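PDB 4DMI: capsid Protein from Unidentified, which probably builds part of a phage capsid, its chains assembling as a pentamer with sodium ions bound at contacts between subunits. Local coordinates for residues B[89-94]-B[114-119]; B[100-105]-B[157-162]; B[67-72]-B[148-153]; B[83-88]-B[140-145]; B[57-62]-B[164-169]. All blocks are in the same frame, centred on the assembly; numbering follows the deposited sequence.

All five contacts are buried, but they sit at different levels of one beta sandwich. Contact 4 lies within a single sheet and is the pair of neighbouring strands with a full backbone ladder. Contacts 2 and 3 cross between the two sheets, have no hydrogen bonds of their own, and rest on small apolar groups; contact 3 also reaches the sodium site. Contact 1 joins the sheets at one border, mixing a leucine with asparagine bonds to the backbone. Contact 5 packs the chain after helix 55-58 onto the far end of strand 158-167 through an arginine. Strand 83-95 serves contacts 1 and 4, strand 158-167 contacts 2 and 5.

Contact 1 (B[89-94]-B[114-119]); sequences GNLSSR and ILANNR
Ser92 to Arg94 meet Asn118 and Arg119 in a short parallel strand pairing that closes one border of the beta sandwich, where strand 83-95 of one sheet comes alongside strand 112-121 of the other. Just before the junction, Leu115 and Ala116 form a classic bulge opposite Ile104, and the chain turns a corner there. The parallel bridge pairs Arg94 with Arg119, and Arg94 N donates to Asn118 O over 3.0 Å. Asn118 does most of the polar work. Its chi1 of 73° sets CG between its own N and carbonyl carbon, and from there ND2 reaches Ser92 O at 3.1 Å, nearly along the C=O axis and close to the amide plane. The same ND2 also bonds Ala100 O, and OD1 takes Ala102 N, which ties the amide to the start of strand 102-107 and the loop before it. Arg94 lies beside Asn118, pointing the same way, and its guanidinium, in the conformer modelled here, one of two, runs on to Glu156 and to Ser122 of a second subunit. On the apolar side, Leu91 lays one methyl on the backbone of the corner: CD1 is 3.5 Å from Ala116 C and 3.9 Å from Ala116 CB.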
# COMPACT_ATOMS: atom_id res chain seq x y z
N GLY B 89 16.48 1.29 0.22
CA GLY B 89 17.64 0.95 1.02
C GLY B 89 17.60 1.51 2.42
O GLY B 89 16.52 1.77 2.95
N ASN B 90 18.78 1.66 3.01
CA ASN B 90 18.90 2.11 4.41
C ASN B 90 20.08 3.04 4.62
O ASN B 90 21.07 3.00 3.87
CB ASN B 90 19.06 0.92 5.37
CG ASN B 90 17.81 0.07 5.48
OD1 ASN B 90 16.83 0.47 6.11
ND2 ASN B 90 17.83 -1.11 4.87
N LEU B 91 19.96 3.87 5.64
CA LEU B 91 21.04 4.72 6.10
C LEU B 91 21.42 4.32 7.51
O LEU B 91 20.58 3.86 8.29
CB LEU B 91 20.57 6.18 6.18
CG LEU B 91 19.75 6.73 5.01
CD1 LEU B 91 19.16 8.09 5.39
CD2 LEU B 91 20.64 6.86 3.78
N SER B 92 22.67 4.55 7.90
CA SER B 92 23.08 4.40 9.29
C SER B 92 22.55 5.53 10.15
O SER B 92 22.99 6.66 10.00
CB SER B 92 24.61 4.47 9.39
OG SER B 92 25.26 3.48 8.60
N SER B 93 21.65 5.25 11.10
CA SER B 93 21.19 6.34 11.95
C SER B 93 22.29 6.91 12.81
O SER B 93 23.21 6.20 13.25
CB SER B 93 20.00 5.95 12.84
OG SER B 93 20.42 5.21 13.99
N ARG B 94 22.21 8.23 13.05
CA ARG B 94 23.08 8.89 14.01
C ARG B 94 22.25 9.89 14.81
O ARG B 94 21.13 10.24 14.42
CB ARG B 94 24.25 9.60 13.33
CG ARG B 94 25.22 8.69 12.57
CD ARG B 94 26.03 7.80 13.51
NE ARG B 94 26.91 8.58 14.37
CZ ARG B 94 28.22 8.38 14.50
NH1 ARG B 94 28.81 7.40 13.83
NH2 ARG B 94 28.93 9.15 15.30
N ILE B 114 18.00 16.82 0.19
CA ILE B 114 18.09 15.52 0.84
C ILE B 114 16.74 14.81 0.78
O ILE B 114 15.72 15.37 1.20
CB ILE B 114 18.54 15.67 2.29
CG1 ILE B 114 19.99 16.20 2.33
CG2 ILE B 114 18.41 14.35 3.06
CD1 ILE B 114 20.44 16.65 3.72
N LEU B 115 16.74 13.59 0.25
CA LEU B 115 15.50 12.81 0.14
C LEU B 115 15.38 11.77 1.26
O LEU B 115 14.29 11.29 1.56
CB LEU B 115 15.41 12.11 -1.22
CG LEU B 115 15.51 13.02 -2.44
CD1 LEU B 115 15.30 12.17 -3.69
CD2 LEU B 115 14.49 14.16 -2.35
N ALA B 116 16.51 11.43 1.88
CA ALA B 116 16.55 10.52 3.02
C ALA B 116 17.68 10.95 3.94
O ALA B 116 18.82 11.09 3.49
CB ALA B 116 16.75 9.08 2.55
N ASN B 117 17.36 11.21 5.21
CA ASN B 117 18.28 11.82 6.16
C ASN B 117 18.56 10.90 7.36
O ASN B 117 17.62 10.32 7.93
CB ASN B 117 17.67 13.15 6.64
CG ASN B 117 18.67 14.06 7.33
OD1 ASN B 117 19.66 13.61 7.92
ND2 ASN B 117 18.41 15.36 7.26
N ASN B 118 19.83 10.73 7.74
CA ASN B 118 20.18 9.79 8.81
C ASN B 118 20.28 10.39 10.21
O ASN B 118 20.30 9.64 11.20
CB ASN B 118 21.51 9.10 8.51
CG ASN B 118 22.69 10.03 8.69
OD1 ASN B 118 22.72 11.15 8.15
ND2 ASN B 118 23.66 9.60 9.49
N ARG B 119 20.40 11.71 10.32
CA ARG B 119 20.74 12.33 11.60
C ARG B 119 19.47 12.72 12.35
O ARG B 119 19.06 13.88 12.38
CB ARG B 119 21.68 13.54 11.40
CG ARG B 119 23.08 13.13 10.94
CD ARG B 119 24.03 14.32 10.91
NE ARG B 119 23.64 15.30 9.89
CZ ARG B 119 24.25 16.46 9.70
NH1 ARG B 119 25.29 16.80 10.46
NH2 ARG B 119 23.84 17.28 8.74

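Contact 2 (B[100-105]-B[157-162]); sequences AIAVIE and VRVQGI
Val157 O accepts a hydrogen bond from Ser152 OG, while the side chain of the same valine turns to the facing sheet and rests CG2 on the backbone there, 3.4 Å from Ile101 O. Arg158 follows with its own carbonyl against an alanine: Ala102 CB stands 3.6 Å from Arg158 O. Arg158 and Gln160 turn their side chains away from 100-105, and the alternate residues Val157 and Val159 turn theirs toward it. This is sheet-to-sheet packing in a beta sandwich, with strands 102-105 and 158-162 running at 52° to one another and 6.2 Å apart at their closest.

The alanines are the small partners. Ala100 CB touches Val157 CG1 at 3.7 Å, and Ala102 CB sits between the two valines, with Val159 CG2 3.7 Å from it. Val159 has CG1 anti to its own N (chi1 179°), and this branch meets Ile104 CD1 at 3.7 Å where the two side chains cross obliquely. Its other branch, CG2, comes down on the peptide of Val103, 3.5 Å from Val103 N. Leu91 and Ala150 also pack on Val159.

No hydrogen bond links the two segments. Backbone groups find partners elsewhere, Val103 with Arg151 for instance, and Arg158 N with Ser92 OG. Cohesion between the layers therefore comes from methyl packing, while Arg158 and Gln160, pointing the other way, bond Asp70, and Arg158 NE also bonds Glu96 OE2 of a second subunit.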
# COMPACT_ATOMS: atom_id res chain seq x y z
N ALA B 100 28.30 12.96 11.40
CA ALA B 100 28.40 11.85 10.46
C ALA B 100 27.14 11.76 9.60
O ALA B 100 26.07 11.39 10.08
CB ALA B 100 28.66 10.53 11.19
N ILE B 101 27.29 12.10 8.32
CA ILE B 101 26.17 12.25 7.40
C ILE B 101 26.10 11.09 6.42
O ILE B 101 27.10 10.74 5.80
CB ILE B 101 26.33 13.55 6.59
CG1 ILE B 101 26.34 14.75 7.53
CG2 ILE B 101 25.25 13.67 5.52
CD1 ILE B 101 26.65 16.08 6.84
N ALA B 102 24.91 10.49 6.30
CA ALA B 102 24.64 9.45 5.31
C ALA B 102 23.27 9.74 4.71
O ALA B 102 22.25 9.65 5.40
CB ALA B 102 24.64 8.09 5.96
N VAL B 103 23.25 10.14 3.44
CA VAL B 103 22.02 10.63 2.83
C VAL B 103 21.82 10.13 1.41
O VAL B 103 22.77 9.72 0.73
CB VAL B 103 21.96 12.18 2.79
CG1 VAL B 103 21.93 12.76 4.21
CG2 VAL B 103 23.13 12.76 1.99
N ILE B 104 20.57 10.16 0.98
CA ILE B 104 20.24 10.13 -0.44
C ILE B 104 19.87 11.55 -0.80
O ILE B 104 19.09 12.19 -0.11
CB ILE B 104 19.02 9.22 -0.72
CG1 ILE B 104 19.37 7.76 -0.40
CG2 ILE B 104 18.56 9.36 -2.17
CD1 ILE B 104 20.27 7.07 -1.46
N GLU B 105 20.43 12.06 -1.90
CA GLU B 105 20.09 13.42 -2.33
C GLU B 105 20.05 13.57 -3.84
O GLU B 105 20.69 12.83 -4.59
CB GLU B 105 21.06 14.44 -1.73
CG GLU B 105 22.50 14.26 -2.18
CD GLU B 105 23.48 14.99 -1.29
OE1 GLU B 105 23.03 15.52 -0.25
OE2 GLU B 105 24.69 15.04 -1.64
N VAL B 157 29.65 5.78 8.76
CA VAL B 157 28.26 5.68 8.34
C VAL B 157 28.13 5.27 6.88
O VAL B 157 28.98 5.61 6.06
CB VAL B 157 27.48 7.00 8.58
CG1 VAL B 157 27.33 7.26 10.06
CG2 VAL B 157 28.14 8.20 7.88
N ARG B 158 27.06 4.55 6.55
CA ARG B 158 26.87 4.05 5.19
C ARG B 158 25.50 4.35 4.60
O ARG B 158 24.52 4.59 5.32
CB ARG B 158 27.15 2.53 5.12
CG ARG B 158 28.60 2.18 5.37
CD ARG B 158 28.91 0.73 5.04
NE ARG B 158 30.32 0.45 5.29
CZ ARG B 158 31.17 -0.02 4.38
NH1 ARG B 158 30.76 -0.30 3.15
NH2 ARG B 158 32.44 -0.22 4.71
N VAL B 159 25.45 4.36 3.27
CA VAL B 159 24.20 4.40 2.53
C VAL B 159 24.18 3.15 1.68
O VAL B 159 25.07 2.97 0.83
CB VAL B 159 24.10 5.64 1.62
CG1 VAL B 159 22.77 5.64 0.85
CG2 VAL B 159 24.25 6.92 2.44
N GLN B 160 23.21 2.27 1.90
CA GLN B 160 23.16 0.97 1.21
C GLN B 160 21.81 0.78 0.55
O GLN B 160 20.78 1.15 1.10
CB GLN B 160 23.42 -0.18 2.19
CG GLN B 160 24.80 -0.11 2.81
CD GLN B 160 25.05 -1.20 3.83
OE1 GLN B 160 24.12 -1.71 4.46
NE2 GLN B 160 26.31 -1.57 3.99
N GLY B 161 21.80 0.18 -0.64
CA GLY B 161 20.53 -0.10 -1.26
C GLY B 161 20.62 -0.49 -2.71
O GLY B 161 21.71 -0.85 -3.20
N ILE B 162 19.48 -0.45 -3.38
CA ILE B 162 19.39 -0.78 -4.79
C ILE B 162 18.49 0.22 -5.49
O ILE B 162 17.61 0.82 -4.87
CB ILE B 162 18.87 -2.22 -5.01
CG1 ILE B 162 17.53 -2.44 -4.30
CG2 ILE B 162 19.86 -3.25 -4.50
CD1 ILE B 162 16.95 -3.84 -4.49

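Contact 3 (B[67-72]-B[148-153]); sequences IDFDVE and LQARSN. With NA (sodium ion), chain H.
Strands 67-72 and 148-152 run in broadly the same direction, 33° apart, with 5.9 Å between their axes at the closest point and the backbones nearest at Glu72 and Ser152. Val71 and Ala150 carry the apolar part. Val71 CG2 rests on Ala150 CB at 3.7 Å, while CG1, anti to the backbone N (chi1 -178°), comes near Ala150 O. The Phe69 ring reaches the same methyl obliquely, CD2 to Ala150 CB being 4.2 Å. Here the two layers of the beta sandwich face each other: strand 67-72 is hydrogen-bonded to 158-167 in one sheet, strand 147-152 to 102-107 in the other, and Val159 and Ile78 pack around the same alanine. Toward the strand ends polar groups appear, though none bonds across the two segments. Ser152 CB sits 3.6 Å from Val71 O, and Ser152 OG, besides its bond to Val157, takes Asn73 N. Glu72 turns its side chain away from 148-153 and extends to a sodium ion that joins two chains; OE2 binds it at 2.0 Å, short enough for sodium that the exact value is doubtful. Its other ligands include two waters, Ala155 O, and Glu96 OE2 of a second subunit.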
# COMPACT_ATOMS: atom_id res chain seq x y z
N ILE B 67 21.01 -1.26 -9.83
CA ILE B 67 22.08 -0.33 -9.48
C ILE B 67 22.30 -0.52 -7.99
O ILE B 67 21.60 0.07 -7.17
CB ILE B 67 21.65 1.12 -9.74
CG1 ILE B 67 21.21 1.30 -11.20
CG2 ILE B 67 22.81 2.06 -9.46
CD1 ILE B 67 20.46 2.60 -11.44
N ASP B 68 23.27 -1.37 -7.65
CA ASP B 68 23.57 -1.65 -6.25
C ASP B 68 24.58 -0.65 -5.70
O ASP B 68 25.53 -0.27 -6.39
CB ASP B 68 24.10 -3.08 -6.09
CG ASP B 68 25.34 -3.36 -6.94
OD1 ASP B 68 25.33 -3.09 -8.16
OD2 ASP B 68 26.34 -3.86 -6.38
N PHE B 69 24.37 -0.21 -4.47
CA PHE B 69 25.30 0.73 -3.85
C PHE B 69 25.53 0.42 -2.36
O PHE B 69 24.64 -0.08 -1.67
CB PHE B 69 24.90 2.20 -4.08
CG PHE B 69 23.47 2.51 -3.70
CD1 PHE B 69 22.44 2.33 -4.63
CD2 PHE B 69 23.15 2.96 -2.43
CE1 PHE B 69 21.12 2.59 -4.29
CE2 PHE B 69 21.83 3.24 -2.08
CZ PHE B 69 20.81 3.05 -3.00
N ASP B 70 26.75 0.72 -1.91
CA ASP B 70 27.19 0.52 -0.54
C ASP B 70 28.25 1.59 -0.33
O ASP B 70 29.43 1.40 -0.67
CB ASP B 70 27.75 -0.90 -0.37
CG ASP B 70 28.09 -1.24 1.07
OD1 ASP B 70 28.03 -0.35 1.94
OD2 ASP B 70 28.44 -2.42 1.33
N VAL B 71 27.82 2.73 0.18
CA VAL B 71 28.61 3.95 0.13
C VAL B 71 29.14 4.38 1.49
O VAL B 71 28.37 4.53 2.44
CB VAL B 71 27.75 5.09 -0.47
CG1 VAL B 71 28.55 6.39 -0.60
CG2 VAL B 71 27.16 4.65 -1.81
N GLU B 72 30.45 4.58 1.57
CA GLU B 72 31.13 4.92 2.82
C GLU B 72 32.21 5.94 2.51
O GLU B 72 33.09 5.69 1.68
CB GLU B 72 31.76 3.66 3.43
CG GLU B 72 32.41 3.87 4.80
CD GLU B 72 33.44 2.79 5.13
OE1 GLU B 72 34.33 2.54 4.30
OE2 GLU B 72 33.35 2.18 6.23
N LEU B 148 21.04 11.84 -9.08
CA LEU B 148 20.59 11.18 -7.85
C LEU B 148 21.82 10.49 -7.28
O LEU B 148 22.50 9.75 -7.99
CB LEU B 148 19.51 10.15 -8.17
CG LEU B 148 19.04 9.23 -7.05
CD1 LEU B 148 18.32 10.01 -5.96
CD2 LEU B 148 18.16 8.15 -7.64
N GLN B 149 22.11 10.74 -6.00
CA GLN B 149 23.34 10.23 -5.40
C GLN B 149 23.20 9.79 -3.95
O GLN B 149 22.28 10.19 -3.24
CB GLN B 149 24.47 11.27 -5.54
CG GLN B 149 24.21 12.54 -4.72
CD GLN B 149 25.17 13.68 -5.04
OE1 GLN B 149 25.80 13.71 -6.10
NE2 GLN B 149 25.30 14.62 -4.11
N ALA B 150 24.12 8.93 -3.53
CA ALA B 150 24.24 8.52 -2.14
C ALA B 150 25.52 9.15 -1.63
O ALA B 150 26.55 9.12 -2.30
CB ALA B 150 24.34 7.02 -2.05
N ARG B 151 25.47 9.73 -0.44
CA ARG B 151 26.65 10.38 0.11
C ARG B 151 26.84 10.05 1.58
O ARG B 151 25.91 10.19 2.39
CB ARG B 151 26.55 11.90 -0.09
CG ARG B 151 27.74 12.66 0.47
CD ARG B 151 27.70 14.12 0.05
NE ARG B 151 26.54 14.82 0.59
CZ ARG B 151 26.53 15.48 1.74
NH1 ARG B 151 27.62 15.53 2.50
NH2 ARG B 151 25.43 16.09 2.14
N SER B 152 28.04 9.59 1.92
CA SER B 152 28.48 9.43 3.30
C SER B 152 29.74 10.26 3.49
O SER B 152 30.66 10.17 2.67
CB SER B 152 28.81 7.96 3.59
OG SER B 152 29.71 7.88 4.69
N ASN B 153 29.79 11.07 4.54
CA ASN B 153 30.94 11.96 4.73
C ASN B 153 31.96 11.42 5.72
O ASN B 153 32.89 12.13 6.11
CB ASN B 153 30.48 13.35 5.18
CG ASN B 153 30.07 13.39 6.64
OD1 ASN B 153 29.80 12.35 7.25
ND2 ASN B 153 30.01 14.59 7.21
NA NA H . 33.56 1.91 8.21
O HOH W 1 34.47 2.35 10.21
O HOH W 2 35.81 2.28 7.73

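Contact 4 (B[83-88]-B[140-145]); sequences GFYKVV and VKLVAG
Two neighbouring antiparallel strands of one sandwich sheet, 83-95 and 133-142, pair here from Gly83 opposite Leu142 to Tyr85 opposite Val140. These two are hydrogen-bonded pairs, each with bonds in both directions: Leu142 N to Gly83 O is 2.9 Å and Tyr85 N to Val140 O is 2.8 Å. Between them Phe84 and Lys141 form a non-hydrogen-bonded pair, where the CA atoms come to 4.4 Å.

That middle pair puts its side chains on one face of the sheet. Lys141 stretches out fully, CG anti to the backbone N (chi1 -177°), and draws its alkyl chain across a face of the Phe84 ring. CG stands 3.9 Å from the ring centroid, 14° off the normal, in a CH-pi contact, and CD goes on to CZ at 3.6 Å. Lys141 NZ bonds Pro176 O of a neighbouring subunit, whose Leu57 also packs on Phe84.

On the other face are Tyr85, Val140 and Leu142. The side chains of Tyr85 and Leu142 meet at about a right angle, CE1 to CD1 at 3.7 Å. Val140 CG2 meets Leu115 CD1, taking this face into the inside of the sandwich.

The two faces thus do different work. One is mainly apolar and packs inside the sandwich, with the tyrosine hydroxyl bonded to Thr81 O; the other carries a lysine stem across the face of an aromatic ring and sends its polar end, probably still protonated, to a carbonyl of the next subunit.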
# COMPACT_ATOMS: atom_id res chain seq x y z
N GLY B 83 14.92 10.19 -16.39
CA GLY B 83 14.05 9.04 -16.27
C GLY B 83 13.45 8.92 -14.89
O GLY B 83 13.70 9.75 -14.01
N PHE B 84 12.66 7.87 -14.69
CA PHE B 84 12.08 7.56 -13.38
C PHE B 84 12.84 6.41 -12.76
O PHE B 84 13.06 5.38 -13.40
CB PHE B 84 10.60 7.17 -13.52
CG PHE B 84 9.69 8.29 -13.95
CD1 PHE B 84 9.57 8.62 -15.29
CD2 PHE B 84 8.93 8.98 -13.02
CE1 PHE B 84 8.73 9.65 -15.70
CE2 PHE B 84 8.08 10.01 -13.42
CZ PHE B 84 7.98 10.34 -14.77
N TYR B 85 13.21 6.56 -11.49
CA TYR B 85 14.02 5.58 -10.79
C TYR B 85 13.40 5.20 -9.46
O TYR B 85 13.00 6.07 -8.69
CB TYR B 85 15.42 6.13 -10.54
CG TYR B 85 16.20 6.44 -11.81
CD1 TYR B 85 16.05 7.67 -12.44
CD2 TYR B 85 17.06 5.51 -12.37
CE1 TYR B 85 16.75 7.97 -13.60
CE2 TYR B 85 17.76 5.80 -13.54
CZ TYR B 85 17.60 7.03 -14.14
OH TYR B 85 18.29 7.34 -15.29
N LYS B 86 13.33 3.90 -9.19
CA LYS B 86 12.96 3.42 -7.86
C LYS B 86 14.26 3.23 -7.11
O LYS B 86 15.21 2.67 -7.62
CB LYS B 86 12.21 2.09 -7.96
CG LYS B 86 12.07 1.37 -6.63
CD LYS B 86 11.23 0.10 -6.79
CE LYS B 86 10.96 -0.53 -5.43
NZ LYS B 86 9.94 -1.61 -5.51
N VAL B 87 14.33 3.75 -5.87
CA VAL B 87 15.53 3.60 -5.05
C VAL B 87 15.14 3.25 -3.63
O VAL B 87 14.34 3.95 -2.99
CB VAL B 87 16.42 4.87 -5.11
CG1 VAL B 87 15.64 6.12 -4.75
CG2 VAL B 87 17.63 4.72 -4.21
N VAL B 88 15.67 2.13 -3.14
CA VAL B 88 15.28 1.59 -1.85
C VAL B 88 16.51 1.14 -1.09
O VAL B 88 17.48 0.66 -1.67
CB VAL B 88 14.32 0.40 -2.00
CG1 VAL B 88 13.04 0.83 -2.64
CG2 VAL B 88 14.93 -0.70 -2.82
N VAL B 140 11.92 8.60 -7.85
CA VAL B 140 12.54 9.87 -8.22
C VAL B 140 12.55 10.04 -9.72
O VAL B 140 12.90 9.11 -10.46
CB VAL B 140 14.00 9.91 -7.73
CG1 VAL B 140 14.68 11.21 -8.15
CG2 VAL B 140 14.05 9.74 -6.22
N LYS B 141 12.13 11.21 -10.19
CA LYS B 141 12.26 11.55 -11.60
C LYS B 141 13.39 12.54 -11.78
O LYS B 141 13.42 13.58 -11.12
CB LYS B 141 10.96 12.16 -12.15
CG LYS B 141 11.00 12.46 -13.66
CD LYS B 141 9.85 13.39 -14.06
CE LYS B 141 9.89 13.70 -15.55
NZ LYS B 141 8.75 14.59 -15.94
N LEU B 142 14.32 12.21 -12.67
CA LEU B 142 15.41 13.10 -13.06
C LEU B 142 15.12 13.69 -14.43
O LEU B 142 14.67 12.99 -15.34
CB LEU B 142 16.72 12.32 -13.15
CG LEU B 142 17.21 11.61 -11.89
CD1 LEU B 142 18.54 10.94 -12.18
CD2 LEU B 142 17.32 12.59 -10.72
N VAL B 143 15.37 14.99 -14.57
CA VAL B 143 15.41 15.60 -15.90
C VAL B 143 16.85 15.92 -16.23
O VAL B 143 17.75 15.66 -15.43
CB VAL B 143 14.53 16.87 -15.99
CG1 VAL B 143 13.07 16.50 -15.84
CG2 VAL B 143 14.95 17.90 -14.94
N ALA B 144 17.08 16.48 -17.43
CA ALA B 144 18.43 16.76 -17.89
C ALA B 144 19.19 17.61 -16.89
O ALA B 144 18.68 18.64 -16.43
CB ALA B 144 18.39 17.43 -19.26
N GLY B 145 20.39 17.17 -16.54
CA GLY B 145 21.24 17.91 -15.63
C GLY B 145 21.11 17.53 -14.17
O GLY B 145 21.87 18.03 -13.34

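Contact 5 (B[57-62]-B[164-169]); sequences LQKAFT and RQIADV
The guanidinium of Arg164 is surrounded by carbonyls near its edges: Gln58 O and Ala60 O at NH1, and Gln165 O across NE and NH2. On one face lies Ile166 CD1, 3.6 Å above the plane and offset toward the rim. The Phe61 ring, turned 78° from that plane, meets the aliphatic stem instead, Phe61 CE1 to Arg164 CG at 3.7 Å.

Arg164 NH1 splits its two bonds between carbonyls two residues apart, 2.7 Å to Gln58 O and 2.8 Å to Ala60 O. Both bonds are bent, and both acceptors stand somewhat out of the guanidinium plane. Gln165 O is held side-on and in plane, at 2.9 Å by Arg164 NH2, while NE approaches it from above the carbonyl plane. NH2 bonds Ile174 O as well. With chi1 at 65°, CG sits in the crowded position between the backbone N and the carbonyl carbon, which brings it up to Phe61.

All this happens where helix 55-58 ends, Lys59 being the first residue off it, and where strand 158-167 reaches the far end of its sandwich sheet. There Ile166 and Ala167 make a classic bulge opposite Phe84. Several carbonyls around a buried cation would be expected to favour its charged form.

Gln58 adds a second tie: its chain bends at chi2 and NE2 gives a bond of 3.0 Å to Ile166 O, on a lone pair, besides bonding Ile174 O. Next in sequence, Lys59 lays its stem against Ile166, Lys59 CG to Ile166 CD1 at 3.9 Å. Its NZ makes a salt bridge to Asp56 of a neighbouring subunit.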
# COMPACT_ATOMS: atom_id res chain seq x y z
N LEU B 57 5.45 -6.87 -11.35
CA LEU B 57 6.37 -7.58 -12.23
C LEU B 57 7.22 -6.60 -13.03
O LEU B 57 8.43 -6.78 -13.16
CB LEU B 57 5.61 -8.50 -13.19
CG LEU B 57 4.64 -9.51 -12.57
CD1 LEU B 57 3.96 -10.33 -13.66
CD2 LEU B 57 5.37 -10.42 -11.59
N GLN B 58 6.59 -5.56 -13.56
CA GLN B 58 7.31 -4.62 -14.41
C GLN B 58 8.45 -3.94 -13.66
O GLN B 58 9.49 -3.61 -14.26
CB GLN B 58 6.37 -3.56 -15.01
CG GLN B 58 7.05 -2.60 -15.97
CD GLN B 58 7.54 -1.32 -15.30
OE1 GLN B 58 6.91 -0.82 -14.37
NE2 GLN B 58 8.67 -0.79 -15.77
N LYS B 59 8.26 -3.73 -12.36
CA LYS B 59 9.25 -3.03 -11.53
C LYS B 59 10.31 -3.94 -10.90
O LYS B 59 11.12 -3.48 -10.09
CB LYS B 59 8.53 -2.23 -10.43
CG LYS B 59 7.67 -1.12 -11.02
CD LYS B 59 6.86 -0.39 -9.95
CE LYS B 59 7.72 0.48 -9.08
NZ LYS B 59 6.83 1.37 -8.24
N ALA B 60 10.32 -5.21 -11.29
CA ALA B 60 11.22 -6.20 -10.68
C ALA B 60 12.69 -5.87 -10.85
O ALA B 60 13.09 -5.36 -11.89
CB ALA B 60 10.93 -7.61 -11.21
N PHE B 61 13.48 -6.20 -9.84
CA PHE B 61 14.93 -6.09 -9.92
C PHE B 61 15.54 -7.33 -10.57
O PHE B 61 15.09 -8.45 -10.35
CB PHE B 61 15.53 -5.92 -8.52
CG PHE B 61 15.25 -4.58 -7.90
CD1 PHE B 61 16.02 -3.47 -8.24
CD2 PHE B 61 14.23 -4.43 -6.98
CE1 PHE B 61 15.76 -2.23 -7.67
CE2 PHE B 61 13.96 -3.19 -6.42
CZ PHE B 61 14.73 -2.09 -6.76
N THR B 62 16.59 -7.12 -11.36
CA THR B 62 17.34 -8.24 -11.95
C THR B 62 18.83 -8.01 -11.76
O THR B 62 19.26 -6.89 -11.47
CB THR B 62 17.08 -8.36 -13.48
OG1 THR B 62 17.64 -7.23 -14.16
CG2 THR B 62 15.59 -8.47 -13.79
N ARG B 164 16.70 1.04 -9.70
CA ARG B 164 16.62 0.74 -11.12
C ARG B 164 15.79 1.76 -11.85
O ARG B 164 14.96 2.45 -11.26
CB ARG B 164 16.10 -0.69 -11.40
CG ARG B 164 14.65 -0.94 -10.97
CD ARG B 164 14.05 -2.10 -11.80
NE ARG B 164 13.66 -1.60 -13.11
CZ ARG B 164 12.72 -2.15 -13.88
NH1 ARG B 164 12.11 -3.29 -13.51
NH2 ARG B 164 12.40 -1.56 -15.03
N GLN B 165 16.02 1.85 -13.15
CA GLN B 165 15.23 2.74 -13.98
C GLN B 165 13.90 2.05 -14.29
O GLN B 165 13.89 0.95 -14.86
CB GLN B 165 15.95 3.12 -15.27
CG GLN B 165 15.34 4.40 -15.87
CD GLN B 165 15.96 4.82 -17.18
OE1 GLN B 165 17.03 4.35 -17.57
NE2 GLN B 165 15.28 5.72 -17.88
N ILE B 166 12.81 2.71 -13.93
CA ILE B 166 11.46 2.17 -14.10
C ILE B 166 10.84 2.62 -15.42
O ILE B 166 10.09 1.87 -16.06
CB ILE B 166 10.55 2.59 -12.90
CG1 ILE B 166 11.10 2.05 -11.58
CG2 ILE B 166 9.10 2.13 -13.11
CD1 ILE B 166 11.16 0.51 -11.49
N ALA B 167 11.14 3.85 -15.85
CA ALA B 167 10.56 4.38 -17.07
C ALA B 167 11.46 5.45 -17.66
O ALA B 167 12.30 6.01 -16.95
CB ALA B 167 9.17 4.96 -16.79
N ASP B 168 11.31 5.74 -18.95
CA ASP B 168 12.01 6.89 -19.50
C ASP B 168 11.32 8.18 -19.07
O ASP B 168 10.29 8.15 -18.40
CB ASP B 168 12.23 6.78 -21.03
CG ASP B 168 10.94 6.89 -21.85
OD1 ASP B 168 9.92 7.38 -21.36
OD2 ASP B 168 10.97 6.51 -23.04
N VAL B 169 11.89 9.31 -19.45
CA VAL B 169 11.38 10.59 -18.96
C VAL B 169 9.97 10.89 -19.51
O VAL B 169 9.19 11.62 -18.88
CB VAL B 169 12.38 11.74 -19.24
CG1 VAL B 169 12.37 12.13 -20.72
CG2 VAL B 169 12.07 12.93 -18.36